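Local coordinates for protein PHB depolymerase (Penicillium funiculosum, PDB 2D81) that hydrolyses the ester bonds of the biopolyester polyhydroxybutyrate, using an alpha/beta hydrolase fold in a circularly permuted arrangement, at residues 29-34 with 301-306; 75-80 with 294-299; 167-172 with 248-253; 259-264 with 307-312. All blocks are in the same frame, centred on the assembly; numbering follows the deposited sequence.

Contact 1 (29-34 with 301-306)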
loop_
_atom_site.group_PDB
_atom_site.type_symbol
_atom_site.label_atom_id
_atom_site.label_comp_id
_atom_site.label_asym_id
_atom_site.label_seq_id
_atom_site.Cartn_x
_atom_site.Cartn_y
_atom_site.Cartn_z
ATOM N N GLY A 29 -5.095 -6.253 1.309
ATOM C CA GLY A 29 -6.523 -6.022 1.165
ATOM C C GLY A 29 -7.307 -7.293 0.886
ATOM O O GLY A 29 -8.488 -7.388 1.219
ATOM N N VAL A 30 -6.648 -8.272 0.275
ATOM C CA VAL A 30 -7.275 -9.559 -0.010
ATOM C C VAL A 30 -7.044 -10.572 1.112
ATOM O O VAL A 30 -8.000 -11.087 1.701
ATOM C CB VAL A 30 -6.751 -10.145 -1.346
ATOM C CG1 VAL A 30 -7.276 -11.560 -1.549
ATOM C CG2 VAL A 30 -7.177 -9.246 -2.503
ATOM N N ALA A 31 -5.780 -10.859 1.409
ATOM C CA ALA A 31 -5.447 -11.909 2.371
ATOM C C ALA A 31 -5.943 -11.557 3.768
ATOM O O ALA A 31 -6.376 -12.433 4.524
ATOM C CB ALA A 31 -3.938 -12.150 2.391
ATOM N N TYR A 32 -5.879 -10.271 4.105
ATOM C CA TYR A 32 -6.380 -9.792 5.388
ATOM C C TYR A 32 -7.539 -8.810 5.214
ATOM O O TYR A 32 -7.583 -7.770 5.865
ATOM C CB TYR A 32 -5.258 -9.117 6.188
ATOM C CG TYR A 32 -4.185 -10.058 6.692
ATOM C CD1 TYR A 32 -3.107 -10.419 5.887
ATOM C CD2 TYR A 32 -4.241 -10.575 7.987
ATOM C CE1 TYR A 32 -2.105 -11.265 6.358
ATOM C CE2 TYR A 32 -3.244 -11.428 8.470
ATOM C CZ TYR A 32 -2.183 -11.765 7.650
ATOM O OH TYR A 32 -1.204 -12.605 8.114
ATOM N N SER A 33 -8.482 -9.147 4.340
ATOM C CA SER A 33 -9.626 -8.277 4.102
ATOM C C SER A 33 -10.411 -8.017 5.388
ATOM O O SER A 33 -11.114 -7.015 5.495
ATOM C CB SER A 33 -10.544 -8.881 3.033
ATOM O OG SER A 33 -11.041 -10.151 3.420
ATOM N N ASP A 34 -10.277 -8.912 6.364
ATOM C CA ASP A 34 -10.941 -8.742 7.651
ATOM C C ASP A 34 -10.289 -7.650 8.498
ATOM O O ASP A 34 -10.960 -6.974 9.280
ATOM C CB ASP A 34 -10.942 -10.067 8.426
ATOM C CG ASP A 34 -9.539 -10.583 8.702
ATOM O OD1 ASP A 34 -8.745 -10.689 7.747
ATOM O OD2 ASP A 34 -9.227 -10.887 9.875
ATOM N N VAL A 301 5.467 -13.327 5.718
ATOM C CA VAL A 301 6.225 -12.720 6.804
ATOM C C VAL A 301 6.085 -11.203 6.838
ATOM O O VAL A 301 5.942 -10.618 7.910
ATOM C CB VAL A 301 7.730 -13.105 6.752
ATOM C CG1 VAL A 301 7.890 -14.600 7.013
ATOM C CG2 VAL A 301 8.333 -12.734 5.408
ATOM N N GLN A 302 6.113 -10.556 5.678
ATOM C CA GLN A 302 5.970 -9.102 5.663
ATOM C C GLN A 302 4.539 -8.662 5.962
ATOM O O GLN A 302 4.325 -7.725 6.729
ATOM C CB GLN A 302 6.425 -8.519 4.320
ATOM C CG GLN A 302 7.863 -8.869 3.952
ATOM C CD GLN A 302 8.405 -8.007 2.833
ATOM O OE1 GLN A 302 7.667 -7.590 1.939
ATOM N NE2 GLN A 302 9.709 -7.746 2.867
ATOM N N MET A 303 3.553 -9.329 5.370
ATOM C CA MET A 303 2.165 -8.989 5.674
ATOM C C MET A 303 1.857 -9.199 7.153
ATOM O O MET A 303 1.156 -8.397 7.767
ATOM C CB MET A 303 1.187 -9.811 4.825
ATOM C CG MET A 303 1.171 -9.432 3.351
ATOM S SD MET A 303 -0.407 -9.807 2.554
ATOM C CE MET A 303 -0.449 -11.589 2.694
ATOM N N ALA A 304 2.385 -10.274 7.726
ATOM C CA ALA A 304 2.158 -10.565 9.138
ATOM C C ALA A 304 2.744 -9.469 10.031
ATOM O O ALA A 304 2.164 -9.118 11.064
ATOM C CB ALA A 304 2.767 -11.919 9.497
ATOM N N ALA A 305 3.890 -8.933 9.628
ATOM C CA ALA A 305 4.537 -7.856 10.374
ATOM C C ALA A 305 3.690 -6.589 10.326
ATOM O O ALA A 305 3.455 -5.948 11.349
ATOM C CB ALA A 305 5.920 -7.580 9.798
ATOM N N ILE A 306 3.235 -6.233 9.128
ATOM C CA ILE A 306 2.381 -5.066 8.956
ATOM C C ILE A 306 1.072 -5.220 9.726
ATOM O O ILE A 306 0.631 -4.293 10.403
ATOM C CB ILE A 306 2.087 -4.822 7.459
ATOM C CG1 ILE A 306 3.403 -4.519 6.727
ATOM C CG2 ILE A 306 1.114 -3.651 7.294
ATOM C CD1 ILE A 306 3.270 -4.448 5.210
#

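Contact 2 (75-80 with 294-299)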
loop_
_atom_site.group_PDB
_atom_site.type_symbol
_atom_site.label_atom_id
_atom_site.label_comp_id
_atom_site.label_asym_id
_atom_site.label_seq_id
_atom_site.Cartn_x
_atom_site.Cartn_y
_atom_site.Cartn_z
ATOM N N LYS A 75 -10.535 -17.769 -5.138
ATOM C CA LYS A 75 -11.712 -18.575 -4.844
ATOM C C LYS A 75 -11.349 -19.784 -3.994
ATOM O O LYS A 75 -12.037 -20.100 -3.027
ATOM C CB LYS A 75 -12.381 -19.035 -6.142
ATOM C CG LYS A 75 -12.986 -17.901 -6.946
ATOM C CD LYS A 75 -13.633 -18.402 -8.224
ATOM C CE LYS A 75 -14.183 -17.252 -9.051
ATOM N NZ LYS A 75 -14.745 -17.725 -10.345
ATOM N N SER A 76 -10.260 -20.451 -4.356
ATOM C CA SER A 76 -9.873 -21.689 -3.691
ATOM C C SER A 76 -9.402 -21.459 -2.257
ATOM O O SER A 76 -9.700 -22.258 -1.370
ATOM C CB SER A 76 -8.771 -22.390 -4.488
ATOM O OG SER A 76 -9.218 -22.700 -5.794
ATOM N N TRP A 77 -8.676 -20.365 -2.034
ATOM C CA TRP A 77 -8.087 -20.100 -0.722
ATOM C C TRP A 77 -9.042 -19.394 0.236
ATOM O O TRP A 77 -8.742 -19.251 1.419
ATOM C CB TRP A 77 -6.814 -19.255 -0.864
ATOM C CG TRP A 77 -5.753 -19.877 -1.728
ATOM C CD1 TRP A 77 -5.596 -21.205 -2.009
ATOM C CD2 TRP A 77 -4.683 -19.196 -2.394
ATOM N NE1 TRP A 77 -4.493 -21.393 -2.811
ATOM C CE2 TRP A 77 -3.915 -20.177 -3.062
ATOM C CE3 TRP A 77 -4.296 -17.852 -2.490
ATOM C CZ2 TRP A 77 -2.782 -19.855 -3.819
ATOM C CZ3 TRP A 77 -3.166 -17.534 -3.245
ATOM C CH2 TRP A 77 -2.424 -18.533 -3.898
ATOM N N SER A 78 -10.186 -18.951 -0.275
ATOM C CA SER A 78 -11.115 -18.154 0.524
ATOM C C SER A 78 -11.494 -18.853 1.827
ATOM O O SER A 78 -12.018 -19.967 1.818
ATOM C CB SER A 78 -12.382 -17.852 -0.283
ATOM O OG SER A 78 -13.297 -17.085 0.487
ATOM N N GLY A 79 -11.222 -18.191 2.947
ATOM C CA GLY A 79 -11.599 -18.741 4.236
ATOM C C GLY A 79 -10.517 -19.586 4.881
ATOM O O GLY A 79 -10.657 -20.011 6.032
ATOM N N ASN A 80 -9.439 -19.835 4.145
ATOM C CA ASN A 80 -8.309 -20.587 4.672
ATOM C C ASN A 80 -7.006 -19.804 4.562
ATOM O O ASN A 80 -6.596 -19.159 5.527
ATOM C CB ASN A 80 -8.187 -21.934 3.952
ATOM C CG ASN A 80 -9.252 -22.919 4.391
ATOM O OD1 ASN A 80 -9.346 -23.260 5.571
ATOM N ND2 ASN A 80 -10.061 -23.382 3.445
ATOM N N ASN A 294 4.365 -18.175 0.841
ATOM C CA ASN A 294 3.084 -17.609 1.266
ATOM C C ASN A 294 3.097 -16.083 1.354
ATOM O O ASN A 294 2.337 -15.498 2.124
ATOM C CB ASN A 294 2.680 -18.178 2.626
ATOM C CG ASN A 294 3.817 -18.165 3.619
ATOM O OD1 ASN A 294 4.578 -17.199 3.696
ATOM N ND2 ASN A 294 3.942 -19.239 4.391
ATOM N N ALA A 295 3.951 -15.444 0.559
ATOM C CA ALA A 295 4.106 -13.991 0.600
ATOM C C ALA A 295 2.787 -13.221 0.523
ATOM O O ALA A 295 2.648 -12.164 1.142
ATOM C CB ALA A 295 5.036 -13.533 -0.526
ATOM N N ASP A 296 1.827 -13.735 -0.245
ATOM C CA ASP A 296 0.555 -13.037 -0.410
ATOM C C ASP A 296 -0.613 -13.730 0.287
ATOM O O ASP A 296 -1.778 -13.460 -0.012
ATOM C CB ASP A 296 0.245 -12.832 -1.903
ATOM C CG ASP A 296 -0.002 -14.134 -2.655
ATOM O OD1 ASP A 296 0.310 -15.227 -2.135
ATOM O OD2 ASP A 296 -0.506 -14.056 -3.795
ATOM N N GLN A 297 -0.296 -14.602 1.239
ATOM C CA GLN A 297 -1.321 -15.302 2.011
ATOM C C GLN A 297 -1.167 -14.978 3.494
ATOM O O GLN A 297 -0.161 -14.408 3.912
ATOM C CB GLN A 297 -1.196 -16.813 1.793
ATOM C CG GLN A 297 -1.306 -17.230 0.326
ATOM C CD GLN A 297 -0.921 -18.682 0.097
ATOM O OE1 GLN A 297 0.135 -19.129 0.537
ATOM N NE2 GLN A 297 -1.775 -19.421 -0.603
ATOM N N ILE A 298 -2.172 -15.329 4.286
ATOM C CA ILE A 298 -2.071 -15.171 5.730
ATOM C C ILE A 298 -0.775 -15.835 6.200
ATOM O O ILE A 298 -0.470 -16.961 5.811
ATOM C CB ILE A 298 -3.293 -15.816 6.436
ATOM C CG1 ILE A 298 -4.568 -15.061 6.039
ATOM C CG2 ILE A 298 -3.107 -15.780 7.955
ATOM C CD1 ILE A 298 -5.878 -15.780 6.398
ATOM N N GLY A 299 0.000 -15.121 7.011
ATOM C CA GLY A 299 1.272 -15.659 7.466
ATOM C C GLY A 299 2.487 -15.253 6.645
ATOM O O GLY A 299 3.622 -15.475 7.072
#

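Contact 3 (167-172 with 248-253)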
loop_
_atom_site.group_PDB
_atom_site.type_symbol
_atom_site.label_atom_id
_atom_site.label_comp_id
_atom_site.label_asym_id
_atom_site.label_seq_id
_atom_site.Cartn_x
_atom_site.Cartn_y
_atom_site.Cartn_z
ATOM N N ALA A 167 -7.410 11.587 -3.200
ATOM C CA ALA A 167 -8.394 10.820 -3.955
ATOM C C ALA A 167 -8.607 9.455 -3.306
ATOM O O ALA A 167 -9.742 9.017 -3.121
ATOM C CB ALA A 167 -7.932 10.649 -5.397
ATOM N N ALA A 168 -7.510 8.787 -2.965
ATOM C CA ALA A 168 -7.590 7.461 -2.357
ATOM C C ALA A 168 -8.293 7.501 -1.001
ATOM O O ALA A 168 -9.186 6.696 -0.733
ATOM C CB ALA A 168 -6.190 6.868 -2.203
ATOM N N LEU A 169 -7.891 8.434 -0.144
ATOM C CA LEU A 169 -8.464 8.517 1.198
ATOM C C LEU A 169 -9.932 8.929 1.179
ATOM O O LEU A 169 -10.746 8.392 1.937
ATOM C CB LEU A 169 -7.660 9.494 2.063
ATOM C CG LEU A 169 -6.234 9.060 2.413
ATOM C CD1 LEU A 169 -5.548 10.163 3.206
ATOM C CD2 LEU A 169 -6.271 7.757 3.217
ATOM N N LYS A 170 -10.277 9.876 0.313
ATOM C CA LYS A 170 -11.668 10.271 0.175
ATOM C C LYS A 170 -12.517 9.141 -0.395
ATOM O O LYS A 170 -13.666 8.975 0.001
ATOM C CB LYS A 170 -11.794 11.524 -0.699
ATOM C CG LYS A 170 -11.352 12.797 0.015
ATOM C CD LYS A 170 -11.633 14.047 -0.807
ATOM C CE LYS A 170 -10.765 14.120 -2.048
ATOM N NZ LYS A 170 -11.063 15.349 -2.836
ATOM N N TRP A 171 -11.962 8.351 -1.309
ATOM C CA TRP A 171 -12.738 7.241 -1.847
ATOM C C TRP A 171 -12.971 6.181 -0.780
ATOM O O TRP A 171 -14.078 5.663 -0.637
ATOM C CB TRP A 171 -12.051 6.592 -3.050
ATOM C CG TRP A 171 -12.937 5.555 -3.656
ATOM C CD1 TRP A 171 -12.824 4.199 -3.540
ATOM C CD2 TRP A 171 -14.141 5.798 -4.385
ATOM N NE1 TRP A 171 -13.893 3.580 -4.150
ATOM C CE2 TRP A 171 -14.717 4.541 -4.677
ATOM C CE3 TRP A 171 -14.795 6.960 -4.818
ATOM C CZ2 TRP A 171 -15.916 4.411 -5.384
ATOM C CZ3 TRP A 171 -15.989 6.832 -5.521
ATOM C CH2 TRP A 171 -16.536 5.565 -5.797
ATOM N N ILE A 172 -11.922 5.864 -0.031
ATOM C CA ILE A 172 -12.003 4.814 0.974
ATOM C C ILE A 172 -12.906 5.211 2.142
ATOM O O ILE A 172 -13.728 4.414 2.592
ATOM C CB ILE A 172 -10.598 4.454 1.499
ATOM C CG1 ILE A 172 -9.778 3.837 0.361
ATOM C CG2 ILE A 172 -10.700 3.482 2.675
ATOM C CD1 ILE A 172 -8.322 3.577 0.703
ATOM N N ASN A 248 -0.491 12.910 4.824
ATOM C CA ASN A 248 -0.555 13.522 6.143
ATOM C C ASN A 248 -1.415 14.776 6.141
ATOM O O ASN A 248 -2.051 15.093 7.145
ATOM C CB ASN A 248 0.850 13.856 6.653
ATOM C CG ASN A 248 1.728 12.630 6.776
ATOM O OD1 ASN A 248 1.231 11.509 6.869
ATOM N ND2 ASN A 248 3.040 12.838 6.790
ATOM N N LYS A 249 -1.437 15.484 5.014
ATOM C CA LYS A 249 -2.255 16.688 4.883
ATOM C C LYS A 249 -3.726 16.378 5.134
ATOM O O LYS A 249 -4.436 17.160 5.771
ATOM C CB LYS A 249 -2.097 17.288 3.483
ATOM C CG LYS A 249 -0.680 17.721 3.151
ATOM C CD LYS A 249 -0.603 18.331 1.762
ATOM C CE LYS A 249 0.804 18.807 1.451
ATOM N NZ LYS A 249 1.255 19.856 2.408
ATOM N N TRP A 250 -4.181 15.236 4.625
ATOM C CA TRP A 250 -5.561 14.810 4.816
ATOM C C TRP A 250 -5.791 14.193 6.193
ATOM O O TRP A 250 -6.813 14.446 6.834
ATOM C CB TRP A 250 -5.962 13.814 3.720
ATOM C CG TRP A 250 -6.129 14.460 2.383
ATOM C CD1 TRP A 250 -5.192 14.572 1.393
ATOM C CD2 TRP A 250 -7.293 15.148 1.912
ATOM N NE1 TRP A 250 -5.702 15.292 0.335
ATOM C CE2 TRP A 250 -6.990 15.657 0.629
ATOM C CE3 TRP A 250 -8.566 15.388 2.452
ATOM C CZ2 TRP A 250 -7.913 16.391 -0.124
ATOM C CZ3 TRP A 250 -9.484 16.119 1.703
ATOM C CH2 TRP A 250 -9.151 16.611 0.429
ATOM N N ALA A 251 -4.841 13.383 6.646
ATOM C CA ALA A 251 -4.947 12.754 7.957
ATOM C C ALA A 251 -5.100 13.815 9.042
ATOM O O ALA A 251 -5.853 13.632 10.005
ATOM C CB ALA A 251 -3.708 11.908 8.229
ATOM N N ASP A 252 -4.388 14.927 8.879
ATOM C CA ASP A 252 -4.232 15.896 9.963
ATOM C C ASP A 252 -5.558 16.512 10.392
ATOM O O ASP A 252 -5.719 16.913 11.544
ATOM C CB ASP A 252 -3.276 17.017 9.550
ATOM C CG ASP A 252 -2.703 17.754 10.744
ATOM O OD1 ASP A 252 -2.674 19.002 10.733
ATOM O OD2 ASP A 252 -2.274 17.076 11.693
ATOM N N THR A 253 -6.501 16.594 9.461
ATOM C CA THR A 253 -7.779 17.237 9.744
ATOM C C THR A 253 -8.926 16.233 9.852
ATOM O O THR A 253 -10.094 16.620 9.905
ATOM C CB THR A 253 -8.127 18.268 8.655
ATOM O OG1 THR A 253 -8.141 17.625 7.373
ATOM C CG2 THR A 253 -7.105 19.395 8.647
#

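Contact 4 (259-264 with 307-312)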
loop_
_atom_site.group_PDB
_atom_site.type_symbol
_atom_site.label_atom_id
_atom_site.label_comp_id
_atom_site.label_asym_id
_atom_site.label_seq_id
_atom_site.Cartn_x
_atom_site.Cartn_y
_atom_site.Cartn_z
ATOM N N LEU A 259 0.179 4.992 9.006
ATOM C CA LEU A 259 1.311 4.127 9.329
ATOM C C LEU A 259 2.165 3.908 8.087
ATOM O O LEU A 259 1.644 3.564 7.024
ATOM C CB LEU A 259 0.814 2.777 9.855
ATOM C CG LEU A 259 1.850 1.664 10.054
ATOM C CD1 LEU A 259 2.850 2.064 11.140
ATOM C CD2 LEU A 259 1.138 0.371 10.438
ATOM N N TYR A 260 3.471 4.123 8.227
ATOM C CA TYR A 260 4.405 3.959 7.112
ATOM C C TYR A 260 5.449 2.879 7.387
ATOM O O TYR A 260 6.546 3.182 7.859
ATOM C CB TYR A 260 5.160 5.267 6.819
ATOM C CG TYR A 260 4.316 6.442 6.380
ATOM C CD1 TYR A 260 3.839 7.374 7.308
ATOM C CD2 TYR A 260 4.022 6.645 5.033
ATOM C CE1 TYR A 260 3.093 8.483 6.897
ATOM C CE2 TYR A 260 3.276 7.747 4.613
ATOM C CZ TYR A 260 2.817 8.660 5.548
ATOM O OH TYR A 260 2.080 9.747 5.132
ATOM N N PRO A 261 5.128 1.608 7.105
ATOM C CA PRO A 261 6.109 0.540 7.345
ATOM C C PRO A 261 7.265 0.736 6.361
ATOM O O PRO A 261 7.080 1.331 5.303
ATOM C CB PRO A 261 5.318 -0.737 7.047
ATOM C CG PRO A 261 3.875 -0.321 7.288
ATOM C CD PRO A 261 3.833 1.050 6.677
ATOM N N GLN A 262 8.452 0.236 6.697
ATOM C CA GLN A 262 9.615 0.454 5.838
ATOM C C GLN A 262 10.286 -0.843 5.410
ATOM O O GLN A 262 10.623 -1.679 6.246
ATOM C CB GLN A 262 10.651 1.332 6.548
ATOM C CG GLN A 262 10.152 2.714 6.973
ATOM C CD GLN A 262 9.702 3.566 5.803
ATOM O OE1 GLN A 262 10.378 3.645 4.779
ATOM N NE2 GLN A 262 8.560 4.222 5.957
ATOM N N ALA A 263 10.484 -1.003 4.107
ATOM C CA ALA A 263 11.313 -2.095 3.603
ATOM C C ALA A 263 12.775 -1.653 3.646
ATOM O O ALA A 263 13.085 -0.553 4.103
ATOM C CB ALA A 263 10.906 -2.454 2.172
ATOM N N ILE A 264 13.670 -2.512 3.167
ATOM C CA ILE A 264 15.099 -2.219 3.183
ATOM C C ILE A 264 15.783 -2.979 2.046
ATOM O O ILE A 264 15.383 -4.088 1.703
ATOM C CB ILE A 264 15.733 -2.652 4.539
ATOM C CG1 ILE A 264 17.212 -2.257 4.600
ATOM C CG2 ILE A 264 15.601 -4.154 4.719
ATOM C CD1 ILE A 264 17.449 -0.781 4.786
ATOM N N VAL A 307 0.456 -6.394 9.633
ATOM C CA VAL A 307 -0.768 -6.657 10.380
ATOM C C VAL A 307 -0.519 -6.594 11.885
ATOM O O VAL A 307 -1.376 -6.143 12.645
ATOM C CB VAL A 307 -1.355 -8.040 10.017
ATOM C CG1 VAL A 307 -2.527 -8.373 10.938
ATOM C CG2 VAL A 307 -1.820 -8.031 8.567
ATOM N N GLY A 308 0.658 -7.045 12.308
ATOM C CA GLY A 308 1.002 -6.993 13.719
ATOM C C GLY A 308 1.118 -5.565 14.208
ATOM O O GLY A 308 0.702 -5.240 15.323
ATOM N N GLN A 309 1.691 -4.710 13.368
ATOM C CA GLN A 309 1.755 -3.284 13.649
ATOM C C GLN A 309 0.352 -2.710 13.782
ATOM O O GLN A 309 0.059 -1.963 14.714
ATOM C CB GLN A 309 2.513 -2.568 12.528
ATOM C CG GLN A 309 4.003 -2.894 12.486
ATOM C CD GLN A 309 4.697 -2.279 11.290
ATOM O OE1 GLN A 309 4.221 -1.296 10.728
ATOM N NE2 GLN A 309 5.838 -2.848 10.901
ATOM N N VAL A 310 -0.520 -3.068 12.845
ATOM C CA VAL A 310 -1.889 -2.575 12.863
ATOM C C VAL A 310 -2.609 -3.014 14.132
ATOM O O VAL A 310 -3.285 -2.214 14.782
ATOM C CB VAL A 310 -2.673 -3.083 11.635
ATOM C CG1 VAL A 310 -4.154 -2.790 11.800
ATOM C CG2 VAL A 310 -2.138 -2.417 10.378
ATOM N N LYS A 311 -2.465 -4.289 14.480
ATOM C CA LYS A 311 -3.146 -4.840 15.648
ATOM C C LYS A 311 -2.742 -4.085 16.911
ATOM O O LYS A 311 -3.568 -3.848 17.795
ATOM C CB LYS A 311 -2.800 -6.321 15.815
ATOM C CG LYS A 311 -3.190 -7.213 14.644
ATOM C CD LYS A 311 -4.642 -7.648 14.704
ATOM C CE LYS A 311 -4.933 -8.684 13.628
ATOM N NZ LYS A 311 -6.308 -9.246 13.722
ATOM N N GLN A 312 -1.467 -3.714 16.992
ATOM C CA GLN A 312 -0.960 -2.979 18.147
ATOM C C GLN A 312 -1.594 -1.594 18.224
ATOM O O GLN A 312 -2.063 -1.172 19.281
ATOM C CB GLN A 312 0.563 -2.859 18.062
ATOM C CG GLN A 312 1.206 -1.939 19.106
ATOM C CD GLN A 312 0.871 -2.321 20.538
ATOM O OE1 GLN A 312 0.425 -3.437 20.812
ATOM N NE2 GLN A 312 1.096 -1.395 21.463
#

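Contact 1 (29-34 with 301-306)
Ala31, the last residue of helix 20-31, and Tyr32 just after it meet Met303 and Ala304 on the first turn of helix 301-314. The apolar contacts come first. The CB of Ala31 lies 3.5 Å from CE of Met303, methyl against methyl, and the same CE is 4.0 Å from CE1 of Tyr32. Met303 thus reaches into the angle between the alanine methyl and the phenol ring. Its chain bends at the thioether (chi3 -64°), which turns CE from the line of the chain toward Ala31. Nearer the helix, CB of Met303 stands 3.9 Å from CE1 of Tyr32, approaching the ring at a slant. Met303 also touches Met24, Gln27 and Leu28 of helix 20-31.

The polar element is the phenol oxygen. OH of Tyr32 passes by Ala304, 4.1 Å from its CA, and forms a hydrogen bond with the backbone N of Gly299, just before helix 301-314. The bond to that N-H probably limits how the ring can move.

No hydrogen bond links the two segments themselves, so shape carries their contact: the Met303 methyl packs between the helix end and the phenol ring, while the tyrosine hydroxyl takes its polar partner from the loop just before helix 301-314 and leaves its ring carbons to pack.

Contact 2 (75-80 with 294-299)
This is a surface contact in which the indole of Trp77, at the end of helix 68-77, receives the amide of Gln297 on one face. Gln297 belongs to the loop between strand 277-280 and helix 301-314. Its NE2 sits 3.1 Å above the ring plane and over the centre, and the nearest ring atom, CE2 of Trp77, is 3.3 Å from NE2. The amide does not lie flat on the indole: the two planes are 63° apart, so the nitrogen leads and the carbonyl end stands off. Gln297 reaches there with its chain extended beyond CG (chi2 169°), and its CG comes within 4.0 Å of CZ3 of Trp77.

Beside this pair, OD1 of Asp296 lies 4.3 Å from CZ3 of Trp77, without bonding to it; that oxygen forms a salt bridge with Arg52, which also touches the indole, as does Tyr48. Farther along, CD1 of Ile298 packs 3.6 Å from the backbone O of Asn80. Each segment contains a beta turn: type II from Trp77 to Asn80, with Gly79 at its third position, and type I from Asn294 to Gln297. Replacing Trp77 by an alanine would probably leave the Gln297 amide without the aromatic face beneath it and free to turn, and open a gap beside Asp296 and Arg52.

The geometry is consistent with an amino-aromatic contact: a nitrogen whose N-H may be directed at the pi electrons, probably contributing a weak electrostatic attraction between the end of helix 68-77 and the loop before helix 301-314, which share no conventional hydrogen bond here.

Contact 3 (167-172 with 248-253)
Two torsions help to bring Lys170 over the indole of Trp250: the ring plane is turned nearly perpendicular to the tryptophan's CA-CB-CG plane (chi2 94°), presenting a face to helix 164-173, and the lysine bends at chi3 (-68°), keeping CE close to that face. CG of Lys170 lies over the ring. CD then comes 3.8 Å from CH2 of Trp250, and CE follows at 3.9 Å from the same CH2. The methylenes follow the outer rim of the six-membered ring, and NZ ends beyond it, 4.0 Å from CH2.

Leu169, one residue earlier on the helix, works lower down. Its CD1 continues the side chain at full stretch (chi2 177°) and touches CB of Trp250 at 3.7 Å, the two side chains sliding past each other in opposite directions. Leucine and lysine thus share the tryptophan between them, the first at its root and the second at the rim of its six-membered ring. NE1 of Trp250 is hydrogen-bonded to OD1 of Asp163, which helps to fix the rotation of the ring, and Arg179 touches the indole as well.

Leu169 also rests on His224 of strand 221-227 and on Met256 of strand 256-260, while Ala251 packs on Met256 and Ile258. Helices 164-173 and 247-251 are therefore neighbours on one face of the central sheet, meeting through the Trp250 side chain. This arrangement is in keeping with the alpha/beta hydrolase fold, whose mostly parallel sheet is flanked by helices on its two faces.

Contact 4 (259-264 with 307-312)
Leu259 and Pro261 close round the amide oxygen of Gln309 in the tight part of this contact. OE1 of Gln309 lies 3.5 Å from CD2 of Leu259 and 3.7 Å from its CD1, so it faces both methyls of the leucine fork. Pro261 adds its ring, with CG 3.6 Å from OE1. The glutamine arrives with its chain extended beyond CG (chi2 174°), crossing the leucine at about a right angle. Its NE2 donates to the backbone O of Tyr197, which orients the amide, but OE1 is buried among carbons and has no hydrogen-bonding partner, which probably carries an electrostatic cost.

The looser part lies toward Val310, whose CG2 approaches CD2 of Leu259 only to 4.3 Å. Lys311, on the helix's outer side, is exposed. Cutting Leu259 back to an alanine would probably remove both methyls from beside OE1 and open a gap next to Val310.

On the strand side, Tyr260 points away, and its O accepts NE2 of Gln262 at 3.0 Å from above the carbonyl plane. Leu259, next to last in strand 256-260, is bonded through its backbone to strand 221-227, and its side chain also meets Phe191 of strand 187-192. Helix 301-314 packs on these strands, with Val310 on Val225, as one of the helices covering the central sheet.

Overall arrangement
Contacts 1 and 4 lie about 10 Å apart between centres and both use helix 301-314: its start meets the end of helix 20-31, and its middle meets strand 256-260. Contact 2, its centre also about 10 Å from that of contact 1, extends this group to the loop before that helix and to helix 68-77. Contact 3 stands apart, about 29 Å from contact 2 between centres, across the central sheet; its link to contact 4 is a probable hydrogen bond between Asn248 OD1 and Tyr260 OH. Along the chain, contact 2 nests within contact 1, contact 3 within both, and contact 4 crosses contacts 1 and 2. The C-terminal helix thus ties early and late parts of the permuted chain together over one sheet face.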